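Local coordinates for protein exopolyphosphatase (Aquifex aeolicus, PDB 1T6C) that probably hydrolyses phosphoanhydride bonds of polyphosphate or guanosine pentaphosphate, as an actin-fold member of the Ppx/GppA family, and binds a calcium ion, at residues A15-G20 / Q68-Y73; R105-R108 / L112-E115; T217-L222 / K237-G242. All coordinates share one frame; numbering follows the deposited sequence.

In the fold
From the N terminus, strand 12-19 opens contact 1, which closes when helix 60-79 returns across it after 47 residues that include strands 23-32 and 35-45. Contact 2 closes next, over only three residues, where helix 99-109 turns into strand 114-116. Contact 3 follows, rejoining helix 214-223 to edge strand 238-240 across 14 residues. The three loops run in series; none nests or crosses. Contacts 1 and 2 share the first sheet and touch, I19 CD1 lying 3.8 Å from V114 CG1. Contact 3 belongs to the second sheet, with centres about 31 Å and 39 Å from those of contacts 1 and 2.

Contact 1 (A15-G20 / Q68-Y73); sequences ASIDIG and QVLKEY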
loop_
_atom_site.group_PDB
_atom_site.type_symbol
_atom_site.label_atom_id
_atom_site.label_comp_id
_atom_site.label_asym_id
_atom_site.label_seq_id
_atom_site.Cartn_x
_atom_site.Cartn_y
_atom_site.Cartn_z
ATOM N N ALA A 15 6.827 -15.127 -7.686
ATOM C CA ALA A 15 5.710 -14.264 -8.008
ATOM C C ALA A 15 4.778 -14.071 -6.841
ATOM O O ALA A 15 4.645 -14.930 -5.968
ATOM C CB ALA A 15 4.930 -14.842 -9.131
ATOM N N SER A 16 4.073 -12.945 -6.889
ATOM C CA SER A 16 3.038 -12.621 -5.928
ATOM C C SER A 16 1.793 -12.234 -6.680
ATOM O O SER A 16 1.892 -11.647 -7.758
ATOM C CB SER A 16 3.444 -11.488 -4.962
ATOM O OG SER A 16 3.583 -10.274 -5.637
ATOM N N ILE A 17 0.653 -12.590 -6.111
ATOM C CA ILE A 17 -0.665 -12.153 -6.610
ATOM C C ILE A 17 -1.351 -11.526 -5.415
ATOM O O ILE A 17 -1.375 -12.100 -4.326
ATOM C CB ILE A 17 -1.440 -13.336 -7.138
ATOM C CG1 ILE A 17 -0.784 -13.881 -8.405
ATOM C CG2 ILE A 17 -2.874 -12.936 -7.386
ATOM C CD1 ILE A 17 -1.409 -15.148 -8.925
ATOM N N ASP A 18 -1.887 -10.330 -5.610
ATOM C CA ASP A 18 -2.667 -9.625 -4.603
ATOM C C ASP A 18 -4.056 -9.318 -5.152
ATOM O O ASP A 18 -4.194 -8.693 -6.187
ATOM C CB ASP A 18 -1.953 -8.419 -4.013
ATOM C CG ASP A 18 -1.722 -7.362 -4.964
ATOM O OD1 ASP A 18 -0.931 -7.599 -5.918
ATOM O OD2 ASP A 18 -2.262 -6.231 -4.837
ATOM N N ILE A 19 -5.049 -9.799 -4.433
ATOM C CA ILE A 19 -6.444 -9.628 -4.783
ATOM C C ILE A 19 -7.007 -8.619 -3.802
ATOM O O ILE A 19 -7.107 -8.893 -2.610
ATOM C CB ILE A 19 -7.185 -10.983 -4.653
ATOM C CG1 ILE A 19 -6.605 -12.027 -5.616
ATOM C CG2 ILE A 19 -8.694 -10.781 -4.834
ATOM C CD1 ILE A 19 -7.194 -13.392 -5.432
ATOM N N GLY A 20 -7.405 -7.465 -4.311
ATOM C CA GLY A 20 -8.069 -6.457 -3.513
ATOM C C GLY A 20 -9.493 -6.231 -3.968
ATOM O O GLY A 20 -9.978 -6.926 -4.842
ATOM N N GLN A 68 -11.282 -15.486 -14.182
ATOM C CA GLN A 68 -10.662 -15.489 -15.511
ATOM C C GLN A 68 -9.296 -14.795 -15.499
ATOM O O GLN A 68 -8.375 -15.291 -16.108
ATOM C CB GLN A 68 -11.588 -14.866 -16.575
ATOM C CG GLN A 68 -11.101 -15.027 -18.047
ATOM C CD GLN A 68 -10.400 -16.377 -18.372
ATOM O OE1 GLN A 68 -9.155 -16.434 -18.562
ATOM N NE2 GLN A 68 -11.191 -17.450 -18.444
ATOM N N VAL A 69 -9.165 -13.702 -14.759
ATOM C CA VAL A 69 -7.887 -12.986 -14.625
ATOM C C VAL A 69 -6.845 -13.886 -13.958
ATOM O O VAL A 69 -5.679 -13.922 -14.364
ATOM C CB VAL A 69 -8.038 -11.684 -13.801
ATOM C CG1 VAL A 69 -6.675 -11.130 -13.411
ATOM C CG2 VAL A 69 -8.848 -10.649 -14.589
ATOM N N LEU A 70 -7.283 -14.619 -12.940
ATOM C CA LEU A 70 -6.391 -15.490 -12.198
ATOM C C LEU A 70 -5.918 -16.631 -13.093
ATOM O O LEU A 70 -4.770 -17.033 -13.004
ATOM C CB LEU A 70 -7.039 -16.000 -10.892
ATOM C CG LEU A 70 -7.293 -14.947 -9.835
ATOM C CD1 LEU A 70 -8.107 -15.470 -8.686
ATOM C CD2 LEU A 70 -5.962 -14.374 -9.306
ATOM N N LYS A 71 -6.793 -17.161 -13.955
ATOM C CA LYS A 71 -6.368 -18.174 -14.910
ATOM C C LYS A 71 -5.275 -17.629 -15.840
ATOM O O LYS A 71 -4.282 -18.309 -16.093
ATOM C CB LYS A 71 -7.562 -18.736 -15.702
ATOM C CG LYS A 71 -8.530 -19.548 -14.874
ATOM C CD LYS A 71 -9.765 -19.939 -15.704
ATOM C CE LYS A 71 -10.618 -20.950 -15.058
ATOM N NZ LYS A 71 -11.787 -21.264 -15.956
ATOM N N GLU A 72 -5.444 -16.387 -16.303
ATOM C CA GLU A 72 -4.473 -15.746 -17.171
ATOM C C GLU A 72 -3.152 -15.551 -16.440
ATOM O O GLU A 72 -2.107 -15.836 -16.990
ATOM C CB GLU A 72 -5.028 -14.431 -17.686
ATOM C CG GLU A 72 -6.187 -14.696 -18.638
ATOM C CD GLU A 72 -7.077 -13.500 -18.909
ATOM O OE1 GLU A 72 -6.720 -12.368 -18.496
ATOM O OE2 GLU A 72 -8.146 -13.704 -19.563
ATOM N N TYR A 73 -3.221 -15.179 -15.163
ATOM C CA TYR A 73 -1.998 -15.038 -14.370
ATOM C C TYR A 73 -1.328 -16.377 -14.157
ATOM O O TYR A 73 -0.124 -16.482 -14.249
ATOM C CB TYR A 73 -2.293 -14.374 -13.033
ATOM C CG TYR A 73 -2.668 -12.902 -13.094
ATOM C CD1 TYR A 73 -2.614 -12.174 -14.296
ATOM C CD2 TYR A 73 -3.001 -12.231 -11.942
ATOM C CE1 TYR A 73 -2.982 -10.837 -14.332
ATOM C CE2 TYR A 73 -3.311 -10.915 -11.947
ATOM C CZ TYR A 73 -3.301 -10.211 -13.152
ATOM O OH TYR A 73 -3.615 -8.896 -13.132
#
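I17 and I19, two alternate residues of strand 12-19 in the first actin-like sheet, meet L70 and Y73 of helix 60-79. The segment axes approach to 11.1 Å and run nearly antiparallel, at 174°, so the helix lies along the strand. L70 spreads its two methyls between the isoleucines: CD2 meets I17 CG2 at 3.9 Å, and CD1 meets I19 CD1 at 4.0 Å, the side chains of I19 and L70 crossing at about a right angle. In I17, CG2 stands anti to the backbone N, which presents this branch to L70, while the longer branch brings CD1 up to Y73.

Strand 12-19 is central in the order 35-45, 23-32, 12-19, 84-89, 114-116, and helix 60-79 is the connection from 35-45 across to 84-89, as in actin-like domains; the packing is the helix layer on that sheet. I17 CD1 lies 4.3 Å from Y73 CB and sits at the edge of the ring, near its plane. One ring face carries V69 CG1, from the preceding helical turn, 3.5 Å above the plane and toward the rim. At the phenol end of Y73, the hydroxyl hydrogen-bonds V24 O of strand 23-32.

Contact 2 (R105-R108 / L112-E115); sequences RVKR and LVVE
K107, whose stem runs past the carbonyl of L112, also places its CB 3.6 Å above one face of the R108 guanidinium, offset toward its rim. NH1 of that guanidinium forms a salt bridge with E104, one turn back on the same helix.

Across the turn, the L112 carbonyl oxygen is the common meeting point. K107 CA approaches L112 O at 3.4 Å with an angle of 137° at the hydrogen, a bent CA-H...O contact, and V106 CG1 comes to 3.5 Å. K107 CG lies farther off, at 3.8 Å from L112 O, so aliphatic carbons of V106 and K107 line the helix side of this oxygen. Backbones are close here too: the CA atoms of K107 and L112 are 4.9 Å apart.

V106 carries the apolar part. With CG1 anti to the backbone N (chi1 176°), V106 CG1 touches each of two carbons, V114 CG2 at 3.9 Å and L112 CB at 4.2 Å. K107, extended beyond CG, runs out near the surface, where its CG is 4.4 Å from V113 CG2.

V106 also touches L70 of helix 60-79, and V114 rests on A87 and A89 of strand 84-89. Strand 84-89, helix 99-109 and strand 114-116 form a beta-alpha-beta crossover between adjacent parallel strands of the first actin-like sheet, and the contact is its short helix-to-strand turn into the edge strand.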
loop_
_atom_site.group_PDB
_atom_site.type_symbol
_atom_site.label_atom_id
_atom_site.label_comp_id
_atom_site.label_asym_id
_atom_site.label_seq_id
_atom_site.Cartn_x
_atom_site.Cartn_y
_atom_site.Cartn_z
ATOM N N ARG A 105 -13.445 -21.984 -5.231
ATOM C CA ARG A 105 -13.447 -22.037 -6.703
ATOM C C ARG A 105 -12.049 -21.774 -7.257
ATOM O O ARG A 105 -11.645 -22.380 -8.219
ATOM C CB ARG A 105 -14.415 -21.018 -7.301
ATOM C CG ARG A 105 -15.888 -21.349 -7.134
ATOM C CD ARG A 105 -16.781 -20.446 -7.984
ATOM N NE ARG A 105 -16.530 -20.652 -9.414
ATOM C CZ ARG A 105 -16.964 -19.854 -10.386
ATOM N NH1 ARG A 105 -17.738 -18.811 -10.115
ATOM N NH2 ARG A 105 -16.655 -20.133 -11.646
ATOM N N VAL A 106 -11.308 -20.862 -6.635
ATOM C CA VAL A 106 -9.976 -20.566 -7.132
ATOM C C VAL A 106 -9.046 -21.787 -6.988
ATOM O O VAL A 106 -8.278 -22.094 -7.872
ATOM C CB VAL A 106 -9.383 -19.302 -6.471
ATOM C CG1 VAL A 106 -7.952 -19.065 -6.927
ATOM C CG2 VAL A 106 -10.228 -18.091 -6.804
ATOM N N LYS A 107 -9.189 -22.528 -5.903
ATOM C CA LYS A 107 -8.389 -23.726 -5.715
ATOM C C LYS A 107 -8.691 -24.728 -6.809
ATOM O O LYS A 107 -7.807 -25.319 -7.401
ATOM C CB LYS A 107 -8.696 -24.366 -4.354
ATOM C CG LYS A 107 -8.248 -23.501 -3.181
ATOM C CD LYS A 107 -8.728 -23.988 -1.832
ATOM C CE LYS A 107 -8.416 -22.922 -0.774
ATOM N NZ LYS A 107 -8.920 -23.245 0.578
ATOM N N ARG A 108 -9.980 -24.924 -7.049
ATOM C CA ARG A 108 -10.414 -25.999 -7.923
ATOM C C ARG A 108 -10.211 -25.649 -9.396
ATOM O O ARG A 108 -9.820 -26.504 -10.190
ATOM C CB ARG A 108 -11.903 -26.328 -7.685
ATOM C CG ARG A 108 -12.273 -26.743 -6.274
ATOM C CD ARG A 108 -11.970 -28.172 -5.903
ATOM N NE ARG A 108 -10.549 -28.463 -5.728
ATOM C CZ ARG A 108 -9.857 -28.206 -4.620
ATOM N NH1 ARG A 108 -10.418 -27.612 -3.584
ATOM N NH2 ARG A 108 -8.587 -28.535 -4.565
ATOM N N LEU A 112 -4.705 -22.655 -7.476
ATOM C CA LEU A 112 -3.973 -21.703 -6.646
ATOM C C LEU A 112 -4.683 -21.562 -5.300
ATOM O O LEU A 112 -5.906 -21.404 -5.268
ATOM C CB LEU A 112 -3.915 -20.331 -7.322
ATOM C CG LEU A 112 -2.583 -19.686 -7.715
ATOM C CD1 LEU A 112 -1.459 -20.650 -7.948
ATOM C CD2 LEU A 112 -2.834 -18.820 -8.945
ATOM N N VAL A 113 -3.931 -21.602 -4.214
ATOM C CA VAL A 113 -4.418 -21.170 -2.900
ATOM C C VAL A 113 -4.200 -19.667 -2.737
ATOM O O VAL A 113 -3.109 -19.180 -2.990
ATOM C CB VAL A 113 -3.725 -21.936 -1.740
ATOM C CG1 VAL A 113 -4.163 -21.419 -0.409
ATOM C CG2 VAL A 113 -4.065 -23.417 -1.842
ATOM N N VAL A 114 -5.261 -18.962 -2.362
ATOM C CA VAL A 114 -5.199 -17.537 -2.031
ATOM C C VAL A 114 -5.430 -17.441 -0.516
ATOM O O VAL A 114 -6.428 -17.933 -0.002
ATOM C CB VAL A 114 -6.290 -16.743 -2.751
ATOM C CG1 VAL A 114 -6.243 -15.252 -2.307
ATOM C CG2 VAL A 114 -6.152 -16.859 -4.258
ATOM N N GLU A 115 -4.455 -16.881 0.193
ATOM C CA GLU A 115 -4.560 -16.673 1.621
ATOM C C GLU A 115 -5.154 -15.307 1.910
ATOM O O GLU A 115 -4.648 -14.315 1.441
ATOM C CB GLU A 115 -3.191 -16.744 2.275
ATOM C CG GLU A 115 -3.334 -16.661 3.784
ATOM C CD GLU A 115 -2.018 -16.589 4.515
ATOM O OE1 GLU A 115 -0.937 -16.472 3.875
ATOM O OE2 GLU A 115 -2.095 -16.613 5.765
#

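Contact 3 (T217-L222 / K237-G242); sequences TTLAAL and KVLTYG
Apolar contacts between L239 and the pair L219-A220 join edge strand 238-240 to helix 214-223. One methyl does the work: L239 CD1 lies 4.1 Å from L219 CB and 4.3 Å from A220 CB, settling between two successive helical residues. Its CG is anti to the carbonyl carbon (chi1 -71°), and chi2 of 172° puts CD1 against the helix. The small A220 side chain lets L239 CD1 come to 3.9 Å from A220 N. V295 of strand 292-296 touches both A220 and L239, and W247 of helix 241-251 packs on L219.

Among the polar interactions, backbone bonds tie K237 and L239 to V295 and L293 of strand 292-296. Around A220, the backbone bond A221 N to T217 O, 3.0 Å, keeps the helix regular. Where the strand ends, T240 is the N-cap of helix 241-251, its OG1 capping a backbone N in the first turn while Q243 OE1 receives T240 N, consistent with a capping box.

Strand 238-240 pairs antiparallel with 292-296 at the border of the second actin-like sheet, and the arrangement is that of an alpha/beta domain whose helix, following parallel strand 208-212, packs on one face of the sheet near its edge strand.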
loop_
_atom_site.group_PDB
_atom_site.type_symbol
_atom_site.label_atom_id
_atom_site.label_comp_id
_atom_site.label_asym_id
_atom_site.label_seq_id
_atom_site.Cartn_x
_atom_site.Cartn_y
_atom_site.Cartn_z
ATOM N N THR A 217 4.474 8.525 -2.345
ATOM C CA THR A 217 5.277 8.464 -3.554
ATOM C C THR A 217 4.873 9.589 -4.502
ATOM O O THR A 217 5.712 10.141 -5.189
ATOM C CB THR A 217 5.195 7.106 -4.292
ATOM O OG1 THR A 217 3.826 6.716 -4.503
ATOM C CG2 THR A 217 5.822 5.995 -3.449
ATOM N N THR A 218 3.588 9.924 -4.556
ATOM C CA THR A 218 3.164 11.095 -5.332
ATOM C C THR A 218 3.773 12.355 -4.775
ATOM O O THR A 218 4.276 13.173 -5.537
ATOM C CB THR A 218 1.653 11.202 -5.353
ATOM O OG1 THR A 218 1.110 10.041 -6.001
ATOM C CG2 THR A 218 1.218 12.399 -6.171
ATOM N N LEU A 219 3.802 12.490 -3.445
ATOM C CA LEU A 219 4.430 13.655 -2.812
ATOM C C LEU A 219 5.906 13.766 -3.153
ATOM O O LEU A 219 6.394 14.843 -3.504
ATOM C CB LEU A 219 4.241 13.603 -1.294
ATOM C CG LEU A 219 3.190 14.406 -0.575
ATOM C CD1 LEU A 219 3.680 14.655 0.829
ATOM C CD2 LEU A 219 2.829 15.719 -1.236
ATOM N N ALA A 220 6.617 12.636 -3.117
ATOM C CA ALA A 220 8.018 12.618 -3.478
ATOM C C ALA A 220 8.216 13.032 -4.926
ATOM O O ALA A 220 9.101 13.843 -5.227
ATOM C CB ALA A 220 8.625 11.246 -3.209
ATOM N N ALA A 221 7.396 12.528 -5.844
ATOM C CA ALA A 221 7.482 12.932 -7.245
ATOM C C ALA A 221 7.224 14.425 -7.398
ATOM O O ALA A 221 7.880 15.094 -8.173
ATOM C CB ALA A 221 6.490 12.132 -8.096
ATOM N N LEU A 222 6.246 14.958 -6.682
ATOM C CA LEU A 222 5.976 16.401 -6.726
ATOM C C LEU A 222 7.160 17.217 -6.185
ATOM O O LEU A 222 7.641 18.168 -6.859
ATOM C CB LEU A 222 4.682 16.714 -5.954
ATOM C CG LEU A 222 3.378 16.181 -6.539
ATOM C CD1 LEU A 222 2.236 16.399 -5.570
ATOM C CD2 LEU A 222 3.064 16.855 -7.866
ATOM N N LYS A 237 14.133 8.641 -1.661
ATOM C CA LYS A 237 14.114 10.080 -1.434
ATOM C C LYS A 237 13.670 10.382 0.001
ATOM O O LYS A 237 12.833 9.681 0.576
ATOM C CB LYS A 237 13.164 10.774 -2.414
ATOM C CG LYS A 237 13.663 10.883 -3.833
ATOM C CD LYS A 237 14.967 11.708 -3.911
ATOM C CE LYS A 237 15.235 12.237 -5.313
ATOM N NZ LYS A 237 15.911 11.183 -6.112
ATOM N N VAL A 238 14.227 11.437 0.572
ATOM C CA VAL A 238 13.791 11.958 1.870
ATOM C C VAL A 238 12.745 13.045 1.706
ATOM O O VAL A 238 12.839 13.892 0.796
ATOM C CB VAL A 238 14.984 12.517 2.635
ATOM C CG1 VAL A 238 14.540 13.198 3.910
ATOM C CG2 VAL A 238 15.961 11.404 2.889
ATOM N N LEU A 239 11.747 13.041 2.598
ATOM C CA LEU A 239 10.824 14.159 2.726
ATOM C C LEU A 239 10.840 14.639 4.166
ATOM O O LEU A 239 10.653 13.845 5.099
ATOM C CB LEU A 239 9.404 13.738 2.347
ATOM C CG LEU A 239 9.171 13.486 0.850
ATOM C CD1 LEU A 239 7.777 12.883 0.626
ATOM C CD2 LEU A 239 9.328 14.711 0.042
ATOM N N THR A 240 11.045 15.942 4.344
ATOM C CA THR A 240 11.072 16.504 5.682
ATOM C C THR A 240 9.687 16.899 6.101
ATOM O O THR A 240 8.822 17.096 5.263
ATOM C CB THR A 240 11.990 17.755 5.762
ATOM O OG1 THR A 240 11.450 18.789 4.955
ATOM C CG2 THR A 240 13.331 17.492 5.174
ATOM N N TYR A 241 9.502 17.123 7.394
ATOM C CA TYR A 241 8.264 17.681 7.921
ATOM C C TYR A 241 7.944 18.971 7.145
ATOM O O TYR A 241 6.817 19.178 6.704
ATOM C CB TYR A 241 8.391 17.957 9.430
ATOM C CG TYR A 241 7.125 18.562 9.978
ATOM C CD1 TYR A 241 6.114 17.763 10.470
ATOM C CD2 TYR A 241 6.920 19.953 9.951
ATOM C CE1 TYR A 241 4.906 18.340 10.954
ATOM C CE2 TYR A 241 5.748 20.517 10.430
ATOM C CZ TYR A 241 4.744 19.706 10.919
ATOM O OH TYR A 241 3.587 20.296 11.365
ATOM N N GLY A 242 8.929 19.877 7.034
ATOM C CA GLY A 242 8.718 21.127 6.313
ATOM C C GLY A 242 8.232 20.976 4.880
ATOM O O GLY A 242 7.372 21.729 4.436
#